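Local coordinates for protein ribose-phosphate pyrophosphokinase (Mycobacterium smegmatis, PDB 5MP7) that probably makes phosphoribosyl pyrophosphate (PRPP) by transferring the pyrophosphoryl group of ATP to the 1-hydroxyl of ribose 5-phosphate, with magnesium as cofactor, at residues A198-T203 with S214-G219. Numbering follows the deposited sequence.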
loop_
_atom_site.group_PDB
_atom_site.type_symbol
_atom_site.label_atom_id
_atom_site.label_comp_id
_atom_site.label_asym_id
_atom_site.label_seq_id
_atom_site.Cartn_x
_atom_site.Cartn_y
_atom_site.Cartn_z
ATOM N N ALA A 198 -3.513 -80.216 4.944
ATOM C CA ALA A 198 -4.353 -79.531 5.948
ATOM C C ALA A 198 -4.677 -78.115 5.499
ATOM O O ALA A 198 -4.029 -77.578 4.601
ATOM C CB ALA A 198 -3.654 -79.492 7.286
ATOM N N PHE A 199 -5.688 -77.503 6.108
ATOM C CA PHE A 199 -5.996 -76.117 5.803
ATOM C C PHE A 199 -6.722 -75.419 6.930
ATOM O O PHE A 199 -7.273 -76.069 7.785
ATOM C CB PHE A 199 -6.813 -76.030 4.516
ATOM C CG PHE A 199 -8.245 -76.350 4.710
ATOM C CD1 PHE A 199 -8.661 -77.654 4.804
ATOM C CD2 PHE A 199 -9.181 -75.321 4.843
ATOM C CE1 PHE A 199 -9.998 -77.951 5.024
ATOM C CE2 PHE A 199 -10.517 -75.600 5.054
ATOM C CZ PHE A 199 -10.924 -76.920 5.156
ATOM N N ILE A 200 -6.722 -74.097 6.895
ATOM C CA ILE A 200 -7.372 -73.300 7.887
ATOM C C ILE A 200 -8.801 -72.988 7.469
ATOM O O ILE A 200 -9.015 -72.319 6.474
ATOM C CB ILE A 200 -6.656 -71.972 8.094
ATOM C CG1 ILE A 200 -5.434 -72.185 8.989
ATOM C CG2 ILE A 200 -7.352 -71.083 9.126
ATOM C CD1 ILE A 200 -4.160 -72.869 8.584
ATOM N N HIS A 201 -9.755 -73.420 8.287
ATOM C CA HIS A 201 -11.158 -73.161 8.081
ATOM C C HIS A 201 -11.528 -71.906 8.848
ATOM O O HIS A 201 -11.323 -71.851 10.056
ATOM C CB HIS A 201 -11.948 -74.382 8.581
ATOM C CG HIS A 201 -13.441 -74.216 8.573
ATOM N ND1 HIS A 201 -14.275 -75.030 9.302
ATOM C CD2 HIS A 201 -14.247 -73.345 7.918
ATOM C CE1 HIS A 201 -15.529 -74.662 9.104
ATOM N NE2 HIS A 201 -15.539 -73.639 8.271
ATOM N N LYS A 202 -12.106 -70.927 8.149
ATOM C CA LYS A 202 -12.620 -69.699 8.761
ATOM C C LYS A 202 -14.137 -69.669 8.762
ATOM O O LYS A 202 -14.785 -69.755 7.715
ATOM C CB LYS A 202 -12.070 -68.483 8.027
ATOM C CG LYS A 202 -10.697 -68.144 8.556
ATOM C CD LYS A 202 -9.853 -67.304 7.610
ATOM C CE LYS A 202 -8.400 -67.310 8.001
ATOM N NZ LYS A 202 -7.476 -67.217 6.846
ATOM N N THR A 203 -14.715 -69.531 9.940
ATOM C CA THR A 203 -16.155 -69.406 10.073
ATOM C C THR A 203 -16.529 -67.935 10.183
ATOM O O THR A 203 -15.900 -67.200 10.929
ATOM C CB THR A 203 -16.619 -70.155 11.317
ATOM O OG1 THR A 203 -16.286 -71.554 11.174
ATOM C CG2 THR A 203 -18.136 -69.987 11.533
ATOM N N SER A 214 -14.249 -67.307 14.026
ATOM C CA SER A 214 -13.234 -68.251 14.496
ATOM C C SER A 214 -12.335 -68.884 13.376
ATOM O O SER A 214 -12.659 -68.874 12.198
ATOM C CB SER A 214 -13.919 -69.332 15.354
ATOM O OG SER A 214 -14.400 -70.426 14.585
ATOM N N ASN A 215 -11.212 -69.440 13.789
ATOM C CA ASN A 215 -10.286 -70.104 12.897
ATOM C C ASN A 215 -9.950 -71.485 13.471
ATOM O O ASN A 215 -9.701 -71.611 14.662
ATOM C CB ASN A 215 -8.964 -69.338 12.841
ATOM C CG ASN A 215 -9.039 -67.981 12.152
ATOM O OD1 ASN A 215 -9.262 -67.910 10.972
ATOM N ND2 ASN A 215 -8.743 -66.902 12.871
ATOM N N ARG A 216 -9.907 -72.516 12.636
ATOM C CA ARG A 216 -9.578 -73.882 13.082
ATOM C C ARG A 216 -8.678 -74.552 12.050
ATOM O O ARG A 216 -8.842 -74.359 10.874
ATOM C CB ARG A 216 -10.863 -74.726 13.267
ATOM C CG ARG A 216 -11.769 -74.237 14.387
ATOM C CD ARG A 216 -13.150 -74.897 14.405
ATOM N NE ARG A 216 -14.210 -74.106 13.748
ATOM C CZ ARG A 216 -15.487 -74.505 13.607
ATOM N NH1 ARG A 216 -15.885 -75.696 14.051
ATOM N NH2 ARG A 216 -16.381 -73.714 13.007
ATOM N N VAL A 217 -7.776 -75.399 12.489
ATOM C CA VAL A 217 -7.006 -76.204 11.560
ATOM C C VAL A 217 -7.755 -77.501 11.310
ATOM O O VAL A 217 -8.182 -78.135 12.246
ATOM C CB VAL A 217 -5.640 -76.544 12.155
ATOM C CG1 VAL A 217 -4.835 -77.396 11.189
ATOM C CG2 VAL A 217 -4.899 -75.263 12.498
ATOM N N VAL A 218 -7.895 -77.890 10.057
ATOM C CA VAL A 218 -8.579 -79.107 9.695
ATOM C C VAL A 218 -7.497 -80.000 9.139
ATOM O O VAL A 218 -6.904 -79.682 8.113
ATOM C CB VAL A 218 -9.685 -78.834 8.634
ATOM C CG1 VAL A 218 -10.344 -80.130 8.178
ATOM C CG2 VAL A 218 -10.731 -77.872 9.200
ATOM N N GLY A 219 -7.266 -81.126 9.796
ATOM C CA GLY A 219 -6.144 -82.037 9.496
ATOM C C GLY A 219 -5.140 -82.102 10.660
ATOM O O GLY A 219 -5.200 -81.280 11.574
#
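This is an antiparallel pairing of two strands at the margin of the seven-stranded mixed sheet, where strand 215-218 is an outermost strand of the sheet within this chain and strand 197-202 its inner neighbour. Four of the five backbone bonds form two reciprocal pairs. Phe-199 N gives to Val-218 O (3.2 Å) and Val-218 N returns to Phe-199 O (3.0 Å); two residues on, His-201 N to Arg-216 O (2.9 Å) and Arg-216 N to His-201 O (3.0 Å) do the same. Beyond the end of strand 197-202, Thr-203 N still donates to Ser-214 O at 3.1 Å. Ile-200 with Val-217, between the two reciprocal pairs, and Lys-202 with Asn-215, between the second pair and the Thr-203 bond, are the non-hydrogen-bonded pairs. Such a hairpin-like edge on a core of parallel strands belongs to the type I phosphoribosyltransferase fold, and residues 205-213, not modelled here, make up most of the connection. Lys-202, the predicted catalytic residue, sends NZ back to Pro-177 O and lies beside Thr-238, a predicted ribose 5-phosphate-binding residue. On that same face Ile-200 packs against Ala-242 and Leu-245 of helix 237-248. The other face carries Phe-199, His-201, Arg-216 and Val-218: Phe-199 CE1 meets Val-218 CB at 3.7 Å, His-201 CB lies 3.7 Å from Val-218 CG2, and the Arg-216 guanidinium, with His-201 CE1 over one face, donates from NH2 to Thr-203 OG1 (2.8 Å).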